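Anthranilate-CoA ligase (Stigmatella aurantiaca, PDB 4WV3) belongs to the ANL superfamily of AMP-binding enzymes, whose members pair a large N-terminal with a smaller C-terminal domain. Local coordinates at residues Tyr192-Val201 against Leu228-Ala236. Numbering follows the deposited sequence.
Sequences YPLTAQLWGV and LIFPWYVGA
Different first torsions send Phe230 and Tyr233, one helical turn apart, into helix 192-201: Tyr233 has CG anti to its own N (chi1 179°), whereas Phe230 has CG anti to its carbonyl carbon. Between them sits Ala196. Its CB lies over one face of the Tyr233 ring, a CH-pi contact 4.0 Å from the ring centroid, and is also 3.6 Å from Phe230 CD1. Phe230 fills the hole made by Thr195, Ala196, Trp199 and Gly200. Its CE2 meets Trp199 CE3 at 3.5 Å, rim to rim with the ring planes 46° apart, so the two do not stack. Tyr233 is the second knob, among Pro193, Ala196, Gln197 and Val201, and its OH donates to Gln197 OE1 (3.0 Å) in the carbonyl plane, on a lone pair. The bend of Gln197 at chi2 brings that oxygen round to the ring edge, while NE2 hydrogen-bonds Asn202 OD1. Ile229 CG1 approaches the ring of Tyr192 at its edge, 3.5 Å from CD1; the phenol OH is held by Ser171. At the other end, Val201 CG2 packs on Val234 CG1. The ring of His324 meets Phe230 edge-to-face. The side chain of Phe230 is about 7 Å from the bound 5'-O-[(S)-[(2-aminobenzoyl)oxy](hydroxy)phosphoryl]adenosine. Segments 192-201 and 228-234 cross at -82°, with Phe230 and Tyr233 as knobs in holes of the first, and a Schellman motif at Gly235 ends helix 221-234 before strand 237-239 of the mixed sheet in this AMP-binding fold.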
# COMPACT_ATOMS: atom_id res chain seq x y z
N TYR A 192 -15.27 -2.24 -1.73
CA TYR A 192 -14.96 -0.83 -1.49
C TYR A 192 -15.74 -0.19 -0.33
O TYR A 192 -15.12 0.40 0.56
CB TYR A 192 -15.08 -0.01 -2.79
CG TYR A 192 -13.95 -0.27 -3.75
CD1 TYR A 192 -12.93 0.66 -3.91
CD2 TYR A 192 -13.88 -1.45 -4.48
CE1 TYR A 192 -11.89 0.43 -4.79
CE2 TYR A 192 -12.84 -1.69 -5.36
CZ TYR A 192 -11.85 -0.74 -5.51
OH TYR A 192 -10.81 -0.97 -6.37
N PRO A 193 -17.08 -0.30 -0.31
CA PRO A 193 -17.76 0.26 0.86
C PRO A 193 -17.53 -0.59 2.11
O PRO A 193 -17.62 -0.07 3.22
CB PRO A 193 -19.23 0.23 0.45
CG PRO A 193 -19.32 -0.87 -0.53
CD PRO A 193 -18.04 -0.83 -1.30
N LEU A 194 -17.25 -1.87 1.92
CA LEU A 194 -17.00 -2.77 3.04
C LEU A 194 -15.72 -2.42 3.79
O LEU A 194 -15.73 -2.29 5.02
CB LEU A 194 -16.95 -4.23 2.57
CG LEU A 194 -18.30 -4.93 2.38
CD1 LEU A 194 -18.09 -6.32 1.78
CD2 LEU A 194 -19.03 -5.02 3.70
N THR A 195 -14.62 -2.26 3.06
CA THR A 195 -13.36 -1.87 3.68
C THR A 195 -13.45 -0.45 4.24
O THR A 195 -12.84 -0.14 5.26
CB THR A 195 -12.18 -1.95 2.69
OG1 THR A 195 -12.48 -1.19 1.51
CG2 THR A 195 -11.89 -3.39 2.31
N ALA A 196 -14.22 0.40 3.56
CA ALA A 196 -14.39 1.78 3.99
C ALA A 196 -15.13 1.85 5.33
O ALA A 196 -14.87 2.73 6.14
CB ALA A 196 -15.14 2.58 2.93
N GLN A 197 -16.03 0.90 5.54
CA GLN A 197 -16.81 0.85 6.77
C GLN A 197 -16.06 0.11 7.87
O GLN A 197 -15.92 0.61 8.98
CB GLN A 197 -18.17 0.20 6.53
CG GLN A 197 -19.09 0.23 7.73
CD GLN A 197 -19.53 1.64 8.09
OE1 GLN A 197 -19.97 2.40 7.22
NE2 GLN A 197 -19.40 2.00 9.36
N LEU A 198 -15.58 -1.09 7.54
CA LEU A 198 -14.95 -1.97 8.53
C LEU A 198 -13.70 -1.38 9.18
O LEU A 198 -13.48 -1.55 10.38
CB LEU A 198 -14.63 -3.33 7.91
CG LEU A 198 -15.84 -4.21 7.56
CD1 LEU A 198 -15.39 -5.54 6.96
CD2 LEU A 198 -16.72 -4.44 8.78
N TRP A 199 -12.88 -0.68 8.40
CA TRP A 199 -11.67 -0.07 8.95
C TRP A 199 -11.72 1.46 8.94
O TRP A 199 -11.43 2.09 9.95
CB TRP A 199 -10.42 -0.56 8.22
CG TRP A 199 -9.16 -0.01 8.81
CD1 TRP A 199 -8.44 -0.54 9.84
CD2 TRP A 199 -8.49 1.19 8.43
NE1 TRP A 199 -7.35 0.25 10.11
CE2 TRP A 199 -7.36 1.32 9.26
CE3 TRP A 199 -8.73 2.17 7.46
CZ2 TRP A 199 -6.47 2.39 9.15
CZ3 TRP A 199 -7.85 3.23 7.35
CH2 TRP A 199 -6.73 3.33 8.19
N GLY A 200 -12.07 2.03 7.79
CA GLY A 200 -12.09 3.48 7.63
C GLY A 200 -12.93 4.20 8.66
O GLY A 200 -12.52 5.22 9.21
N VAL A 201 -14.11 3.66 8.94
CA VAL A 201 -15.03 4.28 9.89
C VAL A 201 -14.94 3.64 11.27
O VAL A 201 -14.70 4.32 12.27
CB VAL A 201 -16.49 4.18 9.39
CG1 VAL A 201 -17.45 4.74 10.43
CG2 VAL A 201 -16.64 4.91 8.07
N LEU A 228 -8.77 8.03 -0.80
CA LEU A 228 -9.79 8.23 -1.82
C LEU A 228 -11.11 7.55 -1.47
O LEU A 228 -12.11 8.21 -1.20
CB LEU A 228 -9.29 7.73 -3.18
CG LEU A 228 -9.68 8.57 -4.40
CD1 LEU A 228 -9.36 7.83 -5.69
CD2 LEU A 228 -11.15 8.95 -4.34
N ILE A 229 -11.10 6.22 -1.48
CA ILE A 229 -12.31 5.44 -1.23
C ILE A 229 -12.86 5.67 0.17
O ILE A 229 -14.06 5.91 0.35
CB ILE A 229 -12.05 3.94 -1.43
CG1 ILE A 229 -11.48 3.68 -2.83
CG2 ILE A 229 -13.34 3.15 -1.23
CD1 ILE A 229 -12.36 4.18 -3.95
N PHE A 230 -11.99 5.61 1.17
CA PHE A 230 -12.41 5.77 2.56
C PHE A 230 -12.91 7.19 2.91
O PHE A 230 -13.98 7.33 3.49
CB PHE A 230 -11.31 5.32 3.55
CG PHE A 230 -10.88 3.88 3.39
CD1 PHE A 230 -11.55 3.02 2.54
CD2 PHE A 230 -9.81 3.39 4.11
CE1 PHE A 230 -11.16 1.70 2.40
CE2 PHE A 230 -9.40 2.07 3.98
CZ PHE A 230 -10.08 1.23 3.12
N PRO A 231 -12.14 8.24 2.55
CA PRO A 231 -12.63 9.57 2.92
C PRO A 231 -13.89 9.99 2.15
O PRO A 231 -14.76 10.64 2.73
CB PRO A 231 -11.46 10.49 2.54
CG PRO A 231 -10.71 9.74 1.50
CD PRO A 231 -10.81 8.31 1.92
N TRP A 232 -13.99 9.62 0.88
CA TRP A 232 -15.15 9.99 0.07
C TRP A 232 -16.39 9.22 0.50
O TRP A 232 -17.52 9.63 0.23
CB TRP A 232 -14.87 9.79 -1.42
CG TRP A 232 -14.02 10.88 -2.01
CD1 TRP A 232 -13.29 11.81 -1.33
CD2 TRP A 232 -13.81 11.14 -3.40
NE1 TRP A 232 -12.64 12.64 -2.21
CE2 TRP A 232 -12.95 12.25 -3.49
CE3 TRP A 232 -14.28 10.55 -4.58
CZ2 TRP A 232 -12.53 12.78 -4.71
CZ3 TRP A 232 -13.86 11.08 -5.79
CH2 TRP A 232 -13.00 12.19 -5.85
N TYR A 233 -16.18 8.09 1.16
CA TYR A 233 -17.28 7.27 1.67
C TYR A 233 -18.04 8.01 2.77
O TYR A 233 -19.23 7.77 2.98
CB TYR A 233 -16.75 5.93 2.18
CG TYR A 233 -17.80 5.02 2.76
CD1 TYR A 233 -18.70 4.35 1.93
CD2 TYR A 233 -17.90 4.81 4.13
CE1 TYR A 233 -19.66 3.50 2.46
CE2 TYR A 233 -18.86 3.97 4.66
CZ TYR A 233 -19.73 3.32 3.82
OH TYR A 233 -20.69 2.48 4.35
N VAL A 234 -17.35 8.91 3.47
CA VAL A 234 -17.96 9.67 4.55
C VAL A 234 -18.08 11.16 4.22
O VAL A 234 -18.57 11.94 5.03
CB VAL A 234 -17.18 9.51 5.88
CG1 VAL A 234 -17.15 8.05 6.30
CG2 VAL A 234 -15.78 10.06 5.74
N GLY A 235 -17.62 11.54 3.03
CA GLY A 235 -17.74 12.92 2.59
C GLY A 235 -16.50 13.76 2.85
O GLY A 235 -16.50 14.96 2.59
N ALA A 236 -15.45 13.12 3.35
CA ALA A 236 -14.19 13.82 3.61
C ALA A 236 -13.45 14.11 2.31
O ALA A 236 -13.72 13.50 1.28
CB ALA A 236 -13.32 13.00 4.55
O HOH W 1 -14.18 5.95 5.59